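Local coordinates for protein prophage lambdalm01, antigen B (Listeria monocytogenes, PDB 4ACV) that probably acts as a tail terminator of a Listeria prophage, a ring-forming protein that would cap the phage tail tube once it has reached full length, at residues A61-N67 with L110-S116; I43-E47 with E56-F60; D24-M29 with T38-M42. All coordinates share one frame; numbering follows the deposited sequence.

Interaction 1 (A61-N67 with L110-S116); sequences AIHHYTN and LIHAKTS
Tyr65 and His112 lie ring over ring where strand 61-66 runs antiparallel to strand 110-116. Their planes are 16° apart and their centroids 4.0 Å apart, an offset stack in which His112 CD2 sits over one face of the phenol, toward its rim, while Tyr65 OH lies over a face of the imidazole. The two residues form a non-hydrogen-bonded pair, and their first torsions bring the rings together: CG of Tyr65 is anti to its carbonyl carbon, CG of His112 anti to its backbone N (chi1 176°). The imidazole is then gripped at both nitrogens. NE2 meets His63 ND1 at 2.8 Å in a nearly straight hydrogen bond (177°) that approaches in the plane of the His112 ring, and ND1 bonds to Glu107 of strand 101-107. His63 extends the chain of bonds, because its NE2 is held by Glu41, so two histidines are strung between two carboxylates and their rotation is fixed. The extended Lys114 runs beside His63, with CD 3.7 Å from His63 CE1. Leu110, which has the largest buried surface here, touches Tyr65 CD2 through CD1 at 4.2 Å and reaches Asn67 ND2 with CD2. The opposite face carries Ile62, His64 and Thr66 beside Thr115, Ala113 and Ile111; Ile62 and His64 pack against helix 71-82. Paired backbone bonds join each of these couples, such as His64 N to Ala113 O at 2.7 Å, and a water bridges Ile62 O and Thr115 OG1. Regular antiparallel pairing, with an aromatic cluster of His63, Tyr65 and His112 on one face and a helix packed on the other, is an alpha+beta arrangement, here in a protein of the tail-terminator family.

Interaction 2 (I43-E47 with E56-F60); sequences IDQEE and EKYRF
Arg59 O takes two backbone donors from the opposite strand, Ile43 N at 2.9 Å and, more weakly, Asp44 N at 3.4 Å. Beyond this doubled site the antiparallel pairing is regular: Arg59 N gives a straight bond to Asp44 O (179°), and Glu46 and Lys57 exchange a pair, Lys57 N reaching Glu46 O at 2.8 Å. On the face of Asp44 and Arg59 the side chains add a salt bridge. Asp44 CG stands between its own backbone N and carbonyl carbon (chi1 66°), which turns the carboxylate toward Arg59, and OD1 meets NH1 at 2.6 Å near the edge of the guanidinium. The hydrogen bond within the bridge is bent and weak, and the two planes stand 77° apart. Glu118 of strand 110-122 takes Arg59 NE and also Lys57 NZ, so its carboxylate links two cations of strand 56-60. On the other face Gln45 extends along Tyr58, laying CG over the phenol ring, 3.9 Å from its centroid, as a CH-pi contact. The end of Gln45 is a donor with two acceptors: NE2 bonds to Glu56 OE2 at 2.8 Å, coming from above the carboxylate plane, and to Leu4 O, which also accepts from Tyr58 OH. Glu56 is itself shared, OE1 binding Ser3 and Arg123 while OE2 also receives a water, 2.7 Å away, that bridges to Glu47 OE2. These partners engage both carboxylate oxygens and tie the N-terminal residues to the sheet. Asp44 and Gln45 also pair with an antiparallel strand of a neighbouring subunit, and Glu47 makes a salt bridge to that subunit. Ile43 and Asp44 facing Arg59 form a classic beta bulge in the hairpin of strands 37-48 and 55-66.

Interaction 3 (D24-M29 with T38-M42); sequences DVSIVM and TMIEM
The backbone of 24-29 runs beside strand 38-42 with end-to-end directions 36° apart and meets it in a single bridge, Ser26 with Met39, formed by Ser26 N to Thr38 O at 3.0 Å and Ile40 N to Ser26 O at 2.9 Å. A water extends the join at the start, receiving from Thr38 N and donating to Asp24 O. Past the bridge the chain turns off: Ser26 OG accepts from Val28 N (3.3 Å) in an ST turn. The apolar contacts divide between the two sides of the bridge. On one side Val25 drives its CG1 branch, anti to the backbone N (chi1 177°), against Ile40 CG1 at 3.5 Å, the two side chains crossing at about a right angle, and its CG2 branch meets Thr38 CG2 at 3.8 Å. Ile40 CD1 goes on to touch Ile27 CG2, so a single isoleucine serves two residues of the loop. On the other side Met29 has the largest buried surface. Its CG, anti to the backbone N, crosses the aliphatic part of Glu41 at a slant, CG to CG 3.5 Å, and the bend at chi2 (48°) turns SD onto Met39 CE at 3.7 Å. Met39 bends at chi3, which places CE by Met29 SD, and its CG and SD lie near Val28 O. The polar ends of the strand residues look to strand 55-66: Thr38 OG1 binds His64 ND1, and the Glu41 carboxylate turns to His63. Ile27 leans on Glu11 and Arg14 of helix 6-19, and Arg14 NE bonds to Val25 O. Met29 pairs with a parallel strand of a neighbouring subunit. The segment thus lies along strand 37-48, with strand 55-66 next to that strand in the sheet, and joins the sheet to helix 6-19 on its way to the subunit interface.

Interactions 1 and 2 pair strands of one antiparallel sheet, and interaction 3 lays the 24-29 loop against its strand 37-48. Interactions 2 and 3 share that strand, with centres about 16 Å apart, while interactions 1 and 2 share strand 55-66 and stand about 20 Å apart on opposite sides of the chain's centre. Interactions 1 and 3 are nearest, about 10 Å between centres: the backbones of 61-67 and 38-42 are directly adjacent, with Ala61 O 2.7 Å from Glu41 N and His63 N 2.7 Å from Met39 O, both probable hydrogen bonds. Phe60 joins interaction 2 to interaction 3, its CD1 3.7 Å from Ile40 CG2. Pairing runs on from both across subunit interfaces of the six-chain assembly.

Interaction 1 (A61-N67 with L110-S116)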
loop_
_atom_site.group_PDB
_atom_site.type_symbol
_atom_site.label_atom_id
_atom_site.label_comp_id
_atom_site.label_asym_id
_atom_site.label_seq_id
_atom_site.Cartn_x
_atom_site.Cartn_y
_atom_site.Cartn_z
ATOM N N ALA B 61 15.661 -12.514 -2.756
ATOM C CA ALA B 61 16.476 -11.575 -3.514
ATOM C C ALA B 61 17.948 -11.826 -3.250
ATOM O O ALA B 61 18.340 -12.185 -2.135
ATOM C CB ALA B 61 16.108 -10.130 -3.149
ATOM N N ILE B 62 18.768 -11.646 -4.274
ATOM C CA ILE B 62 20.207 -11.695 -4.081
ATOM C C ILE B 62 20.751 -10.284 -3.957
ATOM O O ILE B 62 20.546 -9.461 -4.849
ATOM C CB ILE B 62 20.916 -12.400 -5.237
ATOM C CG1 ILE B 62 20.382 -13.822 -5.386
ATOM C CG2 ILE B 62 22.422 -12.403 -4.999
ATOM C CD1 ILE B 62 20.621 -14.690 -4.164
ATOM N N HIS B 63 21.427 -10.014 -2.839
ATOM C CA HIS B 63 22.076 -8.731 -2.599
ATOM C C HIS B 63 23.571 -8.837 -2.833
ATOM O O HIS B 63 24.266 -9.512 -2.088
ATOM C CB HIS B 63 21.816 -8.253 -1.173
ATOM C CG HIS B 63 20.384 -7.934 -0.901
ATOM N ND1 HIS B 63 19.845 -6.686 -1.122
ATOM C CD2 HIS B 63 19.369 -8.705 -0.435
ATOM C CE1 HIS B 63 18.566 -6.698 -0.793
ATOM N NE2 HIS B 63 18.256 -7.911 -0.374
ATOM N N HIS B 64 24.052 -8.164 -3.871
ATOM C CA HIS B 64 25.467 -8.190 -4.240
ATOM C C HIS B 64 26.105 -6.809 -4.032
ATOM O O HIS B 64 25.897 -5.895 -4.833
ATOM C CB HIS B 64 25.606 -8.645 -5.701
ATOM C CG HIS B 64 27.001 -9.007 -6.107
ATOM N ND1 HIS B 64 27.788 -9.882 -5.385
ATOM C CD2 HIS B 64 27.742 -8.639 -7.182
ATOM C CE1 HIS B 64 28.955 -10.025 -5.990
ATOM N NE2 HIS B 64 28.952 -9.285 -7.084
ATOM N N TYR B 65 26.865 -6.663 -2.944
ATOM C CA TYR B 65 27.589 -5.419 -2.653
ATOM C C TYR B 65 29.045 -5.521 -3.074
ATOM O O TYR B 65 29.741 -6.454 -2.694
ATOM C CB TYR B 65 27.565 -5.098 -1.160
ATOM C CG TYR B 65 26.211 -4.813 -0.581
ATOM C CD1 TYR B 65 25.364 -5.849 -0.209
ATOM C CD2 TYR B 65 25.783 -3.505 -0.378
ATOM C CE1 TYR B 65 24.115 -5.590 0.344
ATOM C CE2 TYR B 65 24.543 -3.236 0.172
ATOM C CZ TYR B 65 23.711 -4.284 0.533
ATOM O OH TYR B 65 22.471 -4.032 1.086
ATOM N N THR B 66 29.511 -4.537 -3.827
ATOM C CA THR B 66 30.882 -4.525 -4.304
ATOM C C THR B 66 31.428 -3.109 -4.231
ATOM O O THR B 66 30.667 -2.145 -4.173
ATOM C CB THR B 66 30.948 -4.991 -5.756
ATOM O OG1 THR B 66 29.915 -4.335 -6.496
ATOM C CG2 THR B 66 30.736 -6.486 -5.838
ATOM N N ASN B 67 32.749 -2.993 -4.232
ATOM C CA ASN B 67 33.411 -1.690 -4.235
ATOM C C ASN B 67 33.070 -0.837 -5.458
ATOM O O ASN B 67 33.185 0.390 -5.429
ATOM C CB ASN B 67 34.920 -1.884 -4.161
ATOM C CG ASN B 67 35.372 -2.321 -2.800
ATOM O OD1 ASN B 67 36.385 -3.006 -2.660
ATOM N ND2 ASN B 67 34.618 -1.932 -1.777
ATOM N N LEU B 110 29.664 1.731 -1.431
ATOM C CA LEU B 110 29.433 0.451 -2.100
ATOM C C LEU B 110 28.429 0.585 -3.232
ATOM O O LEU B 110 27.555 1.453 -3.210
ATOM C CB LEU B 110 28.965 -0.613 -1.099
ATOM C CG LEU B 110 29.968 -0.970 0.007
ATOM C CD1 LEU B 110 29.316 -1.768 1.143
ATOM C CD2 LEU B 110 31.180 -1.711 -0.566
ATOM N N ILE B 111 28.590 -0.261 -4.237
ATOM C CA ILE B 111 27.557 -0.476 -5.238
ATOM C C ILE B 111 26.657 -1.650 -4.796
ATOM O O ILE B 111 27.108 -2.780 -4.588
ATOM C CB ILE B 111 28.173 -0.736 -6.627
ATOM C CG1 ILE B 111 29.058 0.451 -7.047
ATOM C CG2 ILE B 111 27.088 -1.017 -7.657
ATOM C CD1 ILE B 111 28.336 1.789 -7.072
ATOM N N HIS B 112 25.379 -1.364 -4.616
ATOM C CA HIS B 112 24.458 -2.366 -4.130
ATOM C C HIS B 112 23.589 -2.865 -5.276
ATOM O O HIS B 112 22.798 -2.111 -5.837
ATOM C CB HIS B 112 23.593 -1.791 -3.003
ATOM C CG HIS B 112 22.545 -2.741 -2.503
ATOM N ND1 HIS B 112 21.518 -2.350 -1.674
ATOM C CD2 HIS B 112 22.369 -4.067 -2.726
ATOM C CE1 HIS B 112 20.749 -3.393 -1.407
ATOM N NE2 HIS B 112 21.245 -4.444 -2.033
ATOM N N ALA B 113 23.757 -4.135 -5.629
ATOM C CA ALA B 113 22.930 -4.765 -6.655
ATOM C C ALA B 113 21.951 -5.756 -6.040
ATOM O O ALA B 113 22.319 -6.619 -5.252
ATOM C CB ALA B 113 23.784 -5.445 -7.704
ATOM N N LYS B 114 20.691 -5.613 -6.417
ATOM C CA LYS B 114 19.631 -6.415 -5.866
ATOM C C LYS B 114 18.845 -7.077 -6.994
ATOM O O LYS B 114 18.310 -6.399 -7.866
ATOM C CB LYS B 114 18.714 -5.536 -5.021
ATOM C CG LYS B 114 17.563 -6.279 -4.423
ATOM C CD LYS B 114 16.650 -5.342 -3.662
ATOM C CE LYS B 114 15.417 -6.093 -3.188
ATOM N NZ LYS B 114 14.537 -5.229 -2.382
ATOM N N THR B 115 18.778 -8.404 -6.961
ATOM C CA THR B 115 18.086 -9.176 -7.983
ATOM C C THR B 115 17.027 -10.062 -7.341
ATOM O O THR B 115 17.334 -10.877 -6.476
ATOM C CB THR B 115 19.074 -10.069 -8.749
ATOM O OG1 THR B 115 20.087 -9.256 -9.357
ATOM C CG2 THR B 115 18.339 -10.899 -9.805
ATOM N N SER B 116 15.784 -9.914 -7.774
ATOM C CA SER B 116 14.679 -10.635 -7.158
ATOM C C SER B 116 14.169 -11.786 -8.000
ATOM O O SER B 116 13.913 -11.650 -9.201
ATOM C CB SER B 116 13.537 -9.686 -6.785
ATOM O OG SER B 116 13.959 -8.799 -5.759
HETATM O O HOH W 1 22.139 -9.122 -7.157
#

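Interaction 2 (I43-E47 with E56-F60)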
loop_
_atom_site.group_PDB
_atom_site.type_symbol
_atom_site.label_atom_id
_atom_site.label_comp_id
_atom_site.label_asym_id
_atom_site.label_seq_id
_atom_site.Cartn_x
_atom_site.Cartn_y
_atom_site.Cartn_z
ATOM N N ILE B 43 12.035 -13.531 1.120
ATOM C CA ILE B 43 10.968 -12.539 1.201
ATOM C C ILE B 43 9.625 -13.165 1.605
ATOM O O ILE B 43 9.085 -12.844 2.655
ATOM C CB ILE B 43 10.833 -11.780 -0.127
ATOM C CG1 ILE B 43 12.151 -11.057 -0.450
ATOM C CG2 ILE B 43 9.654 -10.819 -0.079
ATOM C CD1 ILE B 43 12.329 -10.765 -1.933
ATOM N N ASP B 44 9.097 -14.065 0.781
ATOM C CA ASP B 44 7.794 -14.647 1.068
ATOM C C ASP B 44 7.561 -15.985 0.369
ATOM O O ASP B 44 8.425 -16.470 -0.344
ATOM C CB ASP B 44 6.658 -13.638 0.790
ATOM C CG ASP B 44 6.511 -13.276 -0.697
ATOM O OD1 ASP B 44 7.098 -13.958 -1.564
ATOM O OD2 ASP B 44 5.787 -12.303 -1.002
ATOM N N GLN B 45 6.395 -16.577 0.592
ATOM C CA GLN B 45 6.093 -17.911 0.099
ATOM C C GLN B 45 4.578 -18.032 0.008
ATOM O O GLN B 45 3.868 -17.573 0.901
ATOM C CB GLN B 45 6.685 -18.958 1.052
ATOM C CG GLN B 45 6.584 -20.414 0.621
ATOM C CD GLN B 45 7.190 -21.360 1.674
ATOM O OE1 GLN B 45 7.973 -20.936 2.521
ATOM N NE2 GLN B 45 6.825 -22.633 1.618
ATOM N N GLU B 46 4.092 -18.639 -1.071
ATOM C CA GLU B 46 2.653 -18.751 -1.333
ATOM C C GLU B 46 2.328 -20.053 -2.054
ATOM O O GLU B 46 3.116 -20.536 -2.869
ATOM C CB GLU B 46 2.178 -17.595 -2.229
ATOM C CG GLU B 46 2.330 -16.208 -1.631
ATOM C CD GLU B 46 1.384 -15.967 -0.459
ATOM O OE1 GLU B 46 0.422 -16.756 -0.292
ATOM O OE2 GLU B 46 1.602 -14.990 0.294
ATOM N N GLU B 47 1.154 -20.609 -1.797
ATOM C CA GLU B 47 0.701 -21.712 -2.632
ATOM C C GLU B 47 0.347 -21.241 -4.047
ATOM O O GLU B 47 -0.057 -20.106 -4.266
ATOM C CB GLU B 47 -0.463 -22.447 -1.985
ATOM C CG GLU B 47 -0.082 -23.080 -0.662
ATOM C CD GLU B 47 -0.981 -24.234 -0.303
ATOM O OE1 GLU B 47 -2.207 -24.122 -0.529
ATOM O OE2 GLU B 47 -0.457 -25.258 0.188
ATOM N N GLU B 56 4.130 -24.429 -5.151
ATOM C CA GLU B 56 4.373 -23.343 -4.224
ATOM C C GLU B 56 5.400 -22.382 -4.820
ATOM O O GLU B 56 6.341 -22.805 -5.502
ATOM C CB GLU B 56 4.876 -23.913 -2.905
ATOM C CG GLU B 56 4.497 -23.120 -1.700
ATOM C CD GLU B 56 4.407 -23.974 -0.449
ATOM O OE1 GLU B 56 4.474 -25.223 -0.550
ATOM O OE2 GLU B 56 4.267 -23.387 0.641
ATOM N N LYS B 57 5.204 -21.089 -4.578
ATOM C CA LYS B 57 6.135 -20.067 -5.041
ATOM C C LYS B 57 6.917 -19.505 -3.876
ATOM O O LYS B 57 6.340 -19.111 -2.869
ATOM C CB LYS B 57 5.405 -18.919 -5.738
ATOM C CG LYS B 57 4.788 -19.280 -7.069
ATOM C CD LYS B 57 4.122 -18.076 -7.720
ATOM C CE LYS B 57 3.565 -18.424 -9.097
ATOM N NZ LYS B 57 3.253 -17.198 -9.893
ATOM N N TYR B 58 8.233 -19.459 -4.025
ATOM C CA TYR B 58 9.085 -18.795 -3.051
ATOM C C TYR B 58 9.754 -17.592 -3.704
ATOM O O TYR B 58 10.257 -17.668 -4.837
ATOM C CB TYR B 58 10.178 -19.736 -2.535
ATOM C CG TYR B 58 9.718 -21.048 -1.920
ATOM C CD1 TYR B 58 9.105 -22.034 -2.688
ATOM C CD2 TYR B 58 9.957 -21.327 -0.581
ATOM C CE1 TYR B 58 8.711 -23.249 -2.126
ATOM C CE2 TYR B 58 9.581 -22.539 -0.017
ATOM C CZ TYR B 58 8.958 -23.493 -0.793
ATOM O OH TYR B 58 8.582 -24.686 -0.219
ATOM N N ARG B 59 9.780 -16.485 -2.976
ATOM C CA ARG B 59 10.454 -15.286 -3.445
ATOM C C ARG B 59 11.636 -14.914 -2.552
ATOM O O ARG B 59 11.556 -14.942 -1.326
ATOM C CB ARG B 59 9.475 -14.127 -3.574
ATOM C CG ARG B 59 8.416 -14.374 -4.634
ATOM C CD ARG B 59 7.372 -13.254 -4.750
ATOM N NE ARG B 59 6.137 -13.831 -5.278
ATOM C CZ ARG B 59 5.074 -14.155 -4.542
ATOM N NH1 ARG B 59 5.054 -13.908 -3.234
ATOM N NH2 ARG B 59 4.013 -14.704 -5.120
ATOM N N PHE B 60 12.746 -14.577 -3.183
ATOM C CA PHE B 60 13.917 -14.150 -2.443
ATOM C C PHE B 60 14.709 -13.221 -3.343
ATOM O O PHE B 60 14.458 -13.139 -4.551
ATOM C CB PHE B 60 14.748 -15.365 -2.010
ATOM C CG PHE B 60 15.221 -16.204 -3.156
ATOM C CD1 PHE B 60 16.368 -15.849 -3.865
ATOM C CD2 PHE B 60 14.516 -17.336 -3.543
ATOM C CE1 PHE B 60 16.812 -16.612 -4.935
ATOM C CE2 PHE B 60 14.953 -18.108 -4.614
ATOM C CZ PHE B 60 16.111 -17.745 -5.309
HETATM O O HOH W 2 2.139 -24.562 1.828
#

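Interaction 3 (D24-M29 with T38-M42)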
loop_
_atom_site.group_PDB
_atom_site.type_symbol
_atom_site.label_atom_id
_atom_site.label_comp_id
_atom_site.label_asym_id
_atom_site.label_seq_id
_atom_site.Cartn_x
_atom_site.Cartn_y
_atom_site.Cartn_z
ATOM N N ASP B 24 31.088 -17.630 -2.157
ATOM C CA ASP B 24 30.673 -17.597 -0.764
ATOM C C ASP B 24 29.497 -16.639 -0.583
ATOM O O ASP B 24 29.633 -15.425 -0.730
ATOM C CB ASP B 24 31.828 -17.179 0.139
ATOM C CG ASP B 24 31.500 -17.345 1.612
ATOM O OD1 ASP B 24 30.410 -17.870 1.939
ATOM O OD2 ASP B 24 32.338 -16.949 2.445
ATOM N N VAL B 25 28.343 -17.203 -0.259
ATOM C CA VAL B 25 27.121 -16.440 -0.121
ATOM C C VAL B 25 26.462 -16.741 1.224
ATOM O O VAL B 25 26.364 -17.889 1.637
ATOM C CB VAL B 25 26.145 -16.782 -1.262
ATOM C CG1 VAL B 25 24.822 -16.047 -1.094
ATOM C CG2 VAL B 25 26.767 -16.452 -2.606
ATOM N N SER B 26 26.021 -15.697 1.908
ATOM C CA SER B 26 25.318 -15.851 3.171
ATOM C C SER B 26 23.808 -15.964 2.940
ATOM O O SER B 26 23.278 -15.340 2.025
ATOM C CB SER B 26 25.618 -14.653 4.071
ATOM O OG SER B 26 25.048 -14.813 5.353
ATOM N N ILE B 27 23.119 -16.757 3.762
ATOM C CA ILE B 27 21.659 -16.860 3.685
ATOM C C ILE B 27 20.995 -16.008 4.760
ATOM O O ILE B 27 19.776 -16.023 4.934
ATOM C CB ILE B 27 21.153 -18.313 3.797
ATOM C CG1 ILE B 27 21.445 -18.898 5.179
ATOM C CG2 ILE B 27 21.754 -19.182 2.704
ATOM C CD1 ILE B 27 20.735 -20.225 5.418
ATOM N N VAL B 28 21.811 -15.259 5.486
ATOM C CA VAL B 28 21.296 -14.330 6.471
ATOM C C VAL B 28 21.357 -12.901 5.943
ATOM O O VAL B 28 22.426 -12.379 5.628
ATOM C CB VAL B 28 22.077 -14.429 7.793
ATOM C CG1 VAL B 28 21.640 -13.339 8.755
ATOM C CG2 VAL B 28 21.913 -15.823 8.403
ATOM N N MET B 29 20.194 -12.278 5.838
ATOM C CA MET B 29 20.109 -10.889 5.426
ATOM C C MET B 29 20.660 -9.996 6.538
ATOM O O MET B 29 20.346 -10.199 7.707
ATOM C CB MET B 29 18.649 -10.529 5.107
ATOM C CG MET B 29 18.483 -9.158 4.466
ATOM S SD MET B 29 19.658 -8.909 3.098
ATOM C CE MET B 29 19.452 -7.146 2.835
ATOM N N THR B 38 27.914 -10.970 -0.483
ATOM C CA THR B 38 26.763 -11.472 -1.213
ATOM C C THR B 38 25.838 -12.221 -0.280
ATOM O O THR B 38 26.256 -13.161 0.405
ATOM C CB THR B 38 27.181 -12.389 -2.347
ATOM O OG1 THR B 38 28.159 -11.713 -3.152
ATOM C CG2 THR B 38 25.954 -12.758 -3.194
ATOM N N MET B 39 24.578 -11.797 -0.275
ATOM C CA MET B 39 23.575 -12.280 0.660
ATOM C C MET B 39 22.316 -12.645 -0.080
ATOM O O MET B 39 21.958 -12.003 -1.060
ATOM C CB MET B 39 23.226 -11.184 1.679
ATOM C CG MET B 39 24.295 -10.906 2.706
ATOM S SD MET B 39 23.911 -9.447 3.696
ATOM C CE MET B 39 23.286 -8.348 2.422
ATOM N N ILE B 40 21.628 -13.666 0.412
ATOM C CA ILE B 40 20.288 -13.993 -0.073
ATOM C C ILE B 40 19.269 -13.519 0.941
ATOM O O ILE B 40 19.341 -13.867 2.115
ATOM C CB ILE B 40 20.096 -15.506 -0.295
ATOM C CG1 ILE B 40 21.336 -16.102 -0.963
ATOM C CG2 ILE B 40 18.849 -15.758 -1.130
ATOM C CD1 ILE B 40 21.299 -17.606 -1.126
ATOM N N GLU B 41 18.326 -12.706 0.487
ATOM C CA GLU B 41 17.248 -12.261 1.352
ATOM C C GLU B 41 15.949 -12.976 0.988
ATOM O O GLU B 41 15.388 -12.752 -0.083
ATOM C CB GLU B 41 17.054 -10.758 1.235
ATOM C CG GLU B 41 16.008 -10.219 2.182
ATOM C CD GLU B 41 15.464 -8.873 1.742
ATOM O OE1 GLU B 41 15.743 -8.449 0.603
ATOM O OE2 GLU B 41 14.752 -8.241 2.536
ATOM N N MET B 42 15.474 -13.836 1.882
ATOM C CA MET B 42 14.187 -14.484 1.692
ATOM C C MET B 42 13.090 -13.455 1.913
ATOM O O MET B 42 13.203 -12.590 2.771
ATOM C CB MET B 42 14.034 -15.670 2.654
ATOM C CG MET B 42 12.774 -16.517 2.466
ATOM S SD MET B 42 12.643 -17.498 0.922
ATOM C CE MET B 42 14.299 -18.071 0.726
HETATM O O HOH W 3 29.751 -12.976 1.007
#